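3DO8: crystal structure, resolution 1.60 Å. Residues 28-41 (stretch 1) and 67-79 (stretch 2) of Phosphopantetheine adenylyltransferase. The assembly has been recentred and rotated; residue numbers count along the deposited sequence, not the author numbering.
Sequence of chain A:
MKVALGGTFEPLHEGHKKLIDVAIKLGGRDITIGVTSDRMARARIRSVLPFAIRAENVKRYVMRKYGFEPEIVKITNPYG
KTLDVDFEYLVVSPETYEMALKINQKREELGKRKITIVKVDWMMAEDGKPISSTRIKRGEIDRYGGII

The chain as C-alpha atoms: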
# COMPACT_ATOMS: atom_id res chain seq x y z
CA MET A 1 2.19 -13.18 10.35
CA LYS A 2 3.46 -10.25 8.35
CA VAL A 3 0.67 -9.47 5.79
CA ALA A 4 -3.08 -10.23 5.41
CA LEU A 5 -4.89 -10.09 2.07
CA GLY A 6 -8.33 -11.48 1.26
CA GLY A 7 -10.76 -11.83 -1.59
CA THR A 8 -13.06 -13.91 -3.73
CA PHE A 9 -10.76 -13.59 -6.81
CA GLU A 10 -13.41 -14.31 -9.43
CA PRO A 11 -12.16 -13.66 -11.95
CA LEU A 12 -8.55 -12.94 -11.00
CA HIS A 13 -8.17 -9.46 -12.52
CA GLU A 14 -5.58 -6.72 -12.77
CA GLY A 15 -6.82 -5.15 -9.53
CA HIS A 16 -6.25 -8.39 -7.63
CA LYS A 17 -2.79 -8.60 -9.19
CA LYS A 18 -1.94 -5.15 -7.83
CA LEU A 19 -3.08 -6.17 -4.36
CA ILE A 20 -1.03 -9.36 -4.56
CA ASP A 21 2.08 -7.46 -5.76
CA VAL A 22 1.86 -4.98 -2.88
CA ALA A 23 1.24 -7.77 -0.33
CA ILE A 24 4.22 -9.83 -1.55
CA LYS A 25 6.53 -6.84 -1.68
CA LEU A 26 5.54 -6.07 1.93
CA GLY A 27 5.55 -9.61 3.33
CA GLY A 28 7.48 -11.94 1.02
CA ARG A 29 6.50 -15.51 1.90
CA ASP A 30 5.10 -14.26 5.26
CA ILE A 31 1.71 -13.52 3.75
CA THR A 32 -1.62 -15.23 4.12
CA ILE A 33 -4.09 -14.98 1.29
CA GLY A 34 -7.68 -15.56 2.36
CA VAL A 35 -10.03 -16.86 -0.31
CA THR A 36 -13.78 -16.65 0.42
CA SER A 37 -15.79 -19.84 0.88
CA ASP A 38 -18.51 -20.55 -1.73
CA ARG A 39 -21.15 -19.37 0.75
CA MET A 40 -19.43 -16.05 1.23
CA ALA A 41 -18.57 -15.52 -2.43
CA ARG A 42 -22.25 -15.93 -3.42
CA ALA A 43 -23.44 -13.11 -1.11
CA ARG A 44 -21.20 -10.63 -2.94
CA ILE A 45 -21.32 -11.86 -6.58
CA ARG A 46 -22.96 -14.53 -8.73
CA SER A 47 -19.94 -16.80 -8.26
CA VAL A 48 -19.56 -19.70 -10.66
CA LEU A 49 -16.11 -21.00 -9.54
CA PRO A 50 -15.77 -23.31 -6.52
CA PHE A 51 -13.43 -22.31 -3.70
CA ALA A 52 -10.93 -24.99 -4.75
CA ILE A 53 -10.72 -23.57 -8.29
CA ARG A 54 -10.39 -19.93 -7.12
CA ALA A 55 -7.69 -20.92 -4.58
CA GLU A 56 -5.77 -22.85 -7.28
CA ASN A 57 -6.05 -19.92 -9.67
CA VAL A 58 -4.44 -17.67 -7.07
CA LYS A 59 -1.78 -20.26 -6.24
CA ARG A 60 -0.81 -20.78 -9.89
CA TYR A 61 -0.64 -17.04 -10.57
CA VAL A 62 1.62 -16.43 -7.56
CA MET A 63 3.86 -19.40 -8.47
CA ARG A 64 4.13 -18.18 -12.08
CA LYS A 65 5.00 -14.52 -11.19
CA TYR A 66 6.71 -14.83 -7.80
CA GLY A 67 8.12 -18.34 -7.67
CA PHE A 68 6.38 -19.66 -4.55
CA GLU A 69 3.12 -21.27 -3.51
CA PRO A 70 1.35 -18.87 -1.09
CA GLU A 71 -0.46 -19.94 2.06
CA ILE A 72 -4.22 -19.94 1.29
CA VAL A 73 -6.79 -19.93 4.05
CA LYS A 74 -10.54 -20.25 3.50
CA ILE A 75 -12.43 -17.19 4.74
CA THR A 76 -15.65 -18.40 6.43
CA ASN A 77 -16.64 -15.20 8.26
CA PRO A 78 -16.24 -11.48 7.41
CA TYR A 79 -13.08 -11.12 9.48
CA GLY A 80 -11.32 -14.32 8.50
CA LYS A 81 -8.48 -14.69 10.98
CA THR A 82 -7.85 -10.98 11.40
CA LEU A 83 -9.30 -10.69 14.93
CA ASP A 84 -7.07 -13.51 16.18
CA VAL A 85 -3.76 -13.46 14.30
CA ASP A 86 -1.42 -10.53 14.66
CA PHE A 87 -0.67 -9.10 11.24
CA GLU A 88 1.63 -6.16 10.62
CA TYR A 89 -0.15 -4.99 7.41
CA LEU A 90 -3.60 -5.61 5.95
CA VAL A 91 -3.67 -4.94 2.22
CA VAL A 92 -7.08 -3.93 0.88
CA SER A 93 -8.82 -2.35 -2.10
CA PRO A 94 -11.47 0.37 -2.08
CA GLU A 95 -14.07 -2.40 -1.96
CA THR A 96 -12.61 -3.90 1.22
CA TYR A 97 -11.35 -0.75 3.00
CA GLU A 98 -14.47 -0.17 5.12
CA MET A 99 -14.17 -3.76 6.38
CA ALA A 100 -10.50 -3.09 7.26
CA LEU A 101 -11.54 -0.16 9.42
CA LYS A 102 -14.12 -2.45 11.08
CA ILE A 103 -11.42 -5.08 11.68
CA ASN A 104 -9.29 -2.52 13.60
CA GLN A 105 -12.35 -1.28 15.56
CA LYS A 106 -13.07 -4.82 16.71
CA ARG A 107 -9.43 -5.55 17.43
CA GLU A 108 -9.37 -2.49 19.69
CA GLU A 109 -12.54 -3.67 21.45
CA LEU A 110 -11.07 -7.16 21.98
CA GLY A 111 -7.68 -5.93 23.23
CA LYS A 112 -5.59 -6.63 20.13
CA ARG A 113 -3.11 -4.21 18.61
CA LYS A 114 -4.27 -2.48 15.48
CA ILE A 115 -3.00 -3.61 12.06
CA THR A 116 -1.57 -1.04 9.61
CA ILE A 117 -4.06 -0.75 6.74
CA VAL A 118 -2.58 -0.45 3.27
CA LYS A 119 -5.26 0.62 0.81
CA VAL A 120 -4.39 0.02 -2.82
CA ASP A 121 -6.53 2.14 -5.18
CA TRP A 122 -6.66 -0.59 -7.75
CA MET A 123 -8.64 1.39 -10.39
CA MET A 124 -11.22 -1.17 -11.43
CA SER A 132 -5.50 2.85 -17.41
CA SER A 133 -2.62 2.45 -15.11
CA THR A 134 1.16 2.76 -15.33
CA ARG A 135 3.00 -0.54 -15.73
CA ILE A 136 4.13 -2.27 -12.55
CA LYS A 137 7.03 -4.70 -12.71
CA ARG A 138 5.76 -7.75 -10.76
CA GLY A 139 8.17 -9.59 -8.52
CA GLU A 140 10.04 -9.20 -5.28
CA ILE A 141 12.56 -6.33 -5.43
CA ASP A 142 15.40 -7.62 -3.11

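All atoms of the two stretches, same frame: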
# COMPACT_ATOMS: atom_id res chain seq x y z
N GLY A 28 6.76 -10.80 1.59
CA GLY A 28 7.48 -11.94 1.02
C GLY A 28 6.63 -13.18 1.15
O GLY A 28 5.46 -13.16 0.85
N ARG A 29 7.22 -14.27 1.65
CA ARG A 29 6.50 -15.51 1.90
C ARG A 29 5.65 -15.47 3.18
O ARG A 29 4.88 -16.41 3.45
CB ARG A 29 7.49 -16.63 2.07
CG ARG A 29 8.57 -16.75 0.98
CD ARG A 29 8.13 -17.50 -0.19
NE ARG A 29 7.61 -18.83 0.15
CZ ARG A 29 8.25 -19.99 0.03
NH1 ARG A 29 7.60 -21.10 0.37
NH2 ARG A 29 9.49 -20.07 -0.45
N ASP A 30 5.76 -14.38 3.95
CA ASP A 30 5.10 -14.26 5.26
C ASP A 30 3.78 -13.56 5.03
O ASP A 30 3.46 -12.57 5.69
CB ASP A 30 6.00 -13.44 6.20
CG ASP A 30 5.69 -13.64 7.70
OD1 ASP A 30 4.72 -14.34 8.04
OD2 ASP A 30 6.46 -13.07 8.53
N ILE A 31 3.03 -14.05 4.07
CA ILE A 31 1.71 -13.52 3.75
C ILE A 31 0.73 -14.68 3.87
O ILE A 31 1.10 -15.85 3.70
CB ILE A 31 1.63 -12.94 2.34
CG1 ILE A 31 1.80 -14.00 1.24
CG2 ILE A 31 2.69 -11.84 2.16
CD1 ILE A 31 1.51 -13.42 -0.12
N THR A 32 -0.50 -14.32 4.16
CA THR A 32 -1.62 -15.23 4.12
C THR A 32 -2.65 -14.63 3.22
O THR A 32 -3.05 -13.46 3.43
CB THR A 32 -2.21 -15.46 5.52
OG1 THR A 32 -1.17 -15.94 6.38
CG2 THR A 32 -3.29 -16.46 5.49
N ILE A 33 -3.05 -15.39 2.19
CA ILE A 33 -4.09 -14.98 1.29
C ILE A 33 -5.37 -15.73 1.65
O ILE A 33 -5.42 -16.96 1.55
CB ILE A 33 -3.75 -15.25 -0.21
CG1 ILE A 33 -2.41 -14.58 -0.58
CG2 ILE A 33 -4.88 -14.74 -1.07
CD1 ILE A 33 -2.05 -14.74 -2.06
N GLY A 34 -6.39 -14.99 2.08
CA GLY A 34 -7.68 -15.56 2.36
C GLY A 34 -8.48 -15.59 1.07
O GLY A 34 -8.51 -14.59 0.33
N VAL A 35 -9.12 -16.73 0.82
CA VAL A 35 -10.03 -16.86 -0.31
C VAL A 35 -11.42 -17.22 0.26
O VAL A 35 -11.55 -18.16 1.07
CB VAL A 35 -9.50 -17.91 -1.29
CG1 VAL A 35 -10.54 -18.20 -2.39
CG2 VAL A 35 -8.13 -17.44 -1.86
N THR A 36 -12.44 -16.48 -0.15
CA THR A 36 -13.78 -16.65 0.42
C THR A 36 -14.33 -18.05 0.13
O THR A 36 -14.16 -18.60 -0.96
CB THR A 36 -14.75 -15.61 -0.14
OG1 THR A 36 -14.70 -15.63 -1.56
CG2 THR A 36 -14.43 -14.20 0.36
N SER A 37 -15.02 -18.62 1.11
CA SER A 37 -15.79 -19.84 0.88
C SER A 37 -16.87 -19.60 -0.19
O SER A 37 -17.24 -18.45 -0.49
CB SER A 37 -16.46 -20.24 2.21
OG SER A 37 -17.50 -19.32 2.47
N ASP A 38 -17.40 -20.68 -0.76
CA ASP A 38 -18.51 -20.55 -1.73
C ASP A 38 -19.69 -19.77 -1.15
O ASP A 38 -20.26 -18.91 -1.81
CB ASP A 38 -18.98 -21.94 -2.17
CG ASP A 38 -17.97 -22.67 -3.01
OD1 ASP A 38 -16.98 -22.04 -3.42
OD2 ASP A 38 -18.14 -23.89 -3.23
N ARG A 39 -20.02 -20.04 0.10
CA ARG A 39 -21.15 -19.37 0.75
C ARG A 39 -20.99 -17.86 0.71
O ARG A 39 -21.87 -17.12 0.28
CB ARG A 39 -21.25 -19.79 2.21
CG ARG A 39 -22.13 -20.97 2.46
CD ARG A 39 -22.69 -20.92 3.90
NE ARG A 39 -22.79 -22.25 4.49
CZ ARG A 39 -23.57 -23.24 4.04
NH1 ARG A 39 -24.35 -23.09 2.96
NH2 ARG A 39 -23.56 -24.42 4.68
N MET A 40 -19.80 -17.44 1.12
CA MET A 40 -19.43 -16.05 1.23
C MET A 40 -19.30 -15.36 -0.12
O MET A 40 -19.67 -14.18 -0.28
CB MET A 40 -18.11 -16.03 1.97
CG MET A 40 -17.67 -14.74 2.52
SD MET A 40 -16.89 -15.05 4.13
CE MET A 40 -18.52 -15.15 4.98
N ALA A 41 -18.74 -16.07 -1.10
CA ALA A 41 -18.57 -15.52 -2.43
C ALA A 41 -19.93 -15.17 -3.05
O ALA A 41 -20.09 -14.11 -3.66
CB ALA A 41 -17.83 -16.51 -3.30
N GLY A 67 7.28 -17.18 -7.91
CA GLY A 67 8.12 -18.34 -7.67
C GLY A 67 7.92 -19.04 -6.34
O GLY A 67 8.79 -19.82 -5.91
N PHE A 68 6.76 -18.82 -5.69
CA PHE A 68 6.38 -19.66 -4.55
C PHE A 68 4.88 -19.93 -4.51
O PHE A 68 4.10 -19.22 -5.15
CB PHE A 68 6.86 -19.06 -3.24
CG PHE A 68 6.15 -17.83 -2.83
CD1 PHE A 68 5.15 -17.88 -1.87
CD2 PHE A 68 6.49 -16.58 -3.34
CE1 PHE A 68 4.49 -16.72 -1.45
CE2 PHE A 68 5.81 -15.43 -2.91
CZ PHE A 68 4.84 -15.52 -1.94
N GLU A 69 4.51 -20.98 -3.80
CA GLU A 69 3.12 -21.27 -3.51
C GLU A 69 2.70 -20.57 -2.21
O GLU A 69 3.19 -20.93 -1.11
CB GLU A 69 2.93 -22.77 -3.31
CG GLU A 69 1.45 -23.15 -3.17
CD GLU A 69 1.26 -24.60 -2.72
OE1 GLU A 69 2.01 -25.46 -3.22
OE2 GLU A 69 0.38 -24.87 -1.87
N PRO A 70 1.76 -19.61 -2.28
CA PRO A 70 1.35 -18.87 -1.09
C PRO A 70 0.46 -19.71 -0.17
O PRO A 70 -0.25 -20.59 -0.65
CB PRO A 70 0.52 -17.71 -1.66
CG PRO A 70 -0.05 -18.27 -2.90
CD PRO A 70 0.98 -19.22 -3.47
N GLU A 71 0.49 -19.39 1.12
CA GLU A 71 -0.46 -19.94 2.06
C GLU A 71 -1.85 -19.38 1.73
O GLU A 71 -2.05 -18.15 1.77
CB GLU A 71 -0.11 -19.57 3.53
CG GLU A 71 -1.15 -20.10 4.56
CD GLU A 71 -0.96 -19.65 6.00
OE1 GLU A 71 -0.36 -18.56 6.27
OE2 GLU A 71 -1.47 -20.40 6.89
N ILE A 72 -2.81 -20.28 1.49
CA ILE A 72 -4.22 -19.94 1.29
C ILE A 72 -5.02 -20.41 2.49
O ILE A 72 -4.92 -21.58 2.91
CB ILE A 72 -4.88 -20.66 0.04
CG1 ILE A 72 -4.15 -20.32 -1.26
CG2 ILE A 72 -6.38 -20.31 -0.09
CD1 ILE A 72 -4.06 -18.94 -1.52
N VAL A 73 -5.86 -19.54 2.99
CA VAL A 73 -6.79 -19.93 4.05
C VAL A 73 -8.21 -19.62 3.57
O VAL A 73 -8.45 -18.61 2.91
CB VAL A 73 -6.44 -19.21 5.37
CG1 VAL A 73 -4.99 -19.53 5.79
CG2 VAL A 73 -6.60 -17.76 5.23
N LYS A 74 -9.15 -20.53 3.82
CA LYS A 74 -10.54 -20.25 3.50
C LYS A 74 -11.10 -19.24 4.49
O LYS A 74 -10.98 -19.42 5.73
CB LYS A 74 -11.39 -21.53 3.55
CG LYS A 74 -12.79 -21.36 3.09
CD LYS A 74 -13.61 -22.65 3.23
CE LYS A 74 -13.16 -23.75 2.28
NZ LYS A 74 -14.03 -25.00 2.34
N ILE A 75 -11.72 -18.20 3.95
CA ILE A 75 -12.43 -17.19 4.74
C ILE A 75 -13.88 -17.66 4.89
O ILE A 75 -14.57 -17.85 3.90
CB ILE A 75 -12.38 -15.80 4.06
CG1 ILE A 75 -10.95 -15.27 3.93
CG2 ILE A 75 -13.20 -14.78 4.83
CD1 ILE A 75 -10.81 -14.06 2.98
N THR A 76 -14.30 -17.90 6.13
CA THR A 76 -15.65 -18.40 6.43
C THR A 76 -16.46 -17.44 7.33
O THR A 76 -17.59 -17.74 7.73
CB THR A 76 -15.53 -19.77 7.09
OG1 THR A 76 -14.80 -19.63 8.32
CG2 THR A 76 -14.78 -20.74 6.13
N ASN A 77 -15.90 -16.27 7.61
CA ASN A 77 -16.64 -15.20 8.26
C ASN A 77 -16.02 -13.90 7.76
O ASN A 77 -14.93 -13.91 7.17
CB ASN A 77 -16.56 -15.37 9.78
CG ASN A 77 -15.22 -14.93 10.35
OD1 ASN A 77 -14.99 -13.75 10.51
ND2 ASN A 77 -14.35 -15.88 10.68
N PRO A 78 -16.71 -12.76 7.98
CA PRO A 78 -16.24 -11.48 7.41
C PRO A 78 -14.82 -11.06 7.80
O PRO A 78 -14.15 -10.32 7.07
CB PRO A 78 -17.23 -10.47 7.97
CG PRO A 78 -18.44 -11.23 8.27
CD PRO A 78 -17.99 -12.62 8.69
N TYR A 79 -14.37 -11.50 8.97
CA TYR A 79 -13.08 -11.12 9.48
C TYR A 79 -11.97 -12.06 9.11
O TYR A 79 -10.79 -11.73 9.32
CB TYR A 79 -13.10 -11.07 11.00
CG TYR A 79 -14.03 -10.04 11.53
CD1 TYR A 79 -13.57 -8.77 11.85
CD2 TYR A 79 -15.38 -10.31 11.70
CE1 TYR A 79 -14.43 -7.82 12.33
CE2 TYR A 79 -16.24 -9.36 12.17
CZ TYR A 79 -15.77 -8.11 12.48
OH TYR A 79 -16.64 -7.18 12.99
O HOH W 1 2.49 -17.34 1.73
O HOH W 2 4.81 -19.47 1.43
O HOH W 3 -16.35 -23.43 0.37

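The backbone pairing is that of two neighbouring parallel strands, 31-36 and a strand ending at Ile 75, whose N-to-C directions differ by 38°. Five hydrogen bonds establish the register. Ile 33 N donates to Glu 71 O (3.0 Å, 170°) and Ile 33 O accepts from Val 73 N (3.0 Å, 161°); Val 35 N then donates to Val 73 O (2.9 Å, 162°) and Val 35 O accepts from Ile 75 N (2.9 Å, 172°). Ser 37 N to Ile 75 O (2.9 Å, 162°) closes the ladder. The alternation is diagnostic of parallel pairing: Ile 33 and Val 35 each reach two residues, one on either side of the partner opposite them. Short CA-H...O contacts fill the intervals, as from Ile 72 CA to Ile 33 O and from Gly 34 CA to Val 73 O, both 3.2 Å.

Water 1 donates to Arg 29 O (3.1 Å) and Ile 31 O (2.8 Å) and accepts from Glu 71 N (2.9 Å), so it links the two backbones just before the first direct bond.

Apolar contacts occupy the sheet face bearing Ile 33, Val 35 and Ile 72. Ile 72 CD1 lies 3.9 Å from Ile 33 CB, and its CG2 lies 3.8 Å from Val 35 CG2; Ile 33 CD1 also meets Pro 70 CB at 3.9 Å. On the other face, Ile 75 CD1 comes to 3.4 Å from Gly 34 C. An ideal CB on Gly 34 would lie 2.5 Å from Ile 75 CD1, a clash, so the bare glycine leaves the room that Ile 75 uses. Beyond the strand, Met 40 SD packs 3.8 Å from Ile 75 CG2, while its CE lies 3.8 Å from Asn 77 CA. The helix carrying Met 40 is capped by Ser 37, whose OG accepts from Met 40 N at 3.3 Å; Ser 37 thus joins the ladder through its backbone and starts the helix through its side chain.

One direct side-chain hydrogen bond crosses the interface: Thr 32 OG1 donates to Glu 71 OE1 at 2.7 Å, a short link between hydroxyl and carboxylate.

The aromatic contact is at Phe 68. Arg 29 CD sits 3.5 Å from the Phe 68 ring centroid and 21° off the ring normal, a CH-pi arrangement in which a methylene next to the guanidinium faces the pi cloud. Ile 31 CD1 approaches the ring edge, 4.3 Å from Phe 68 CZ.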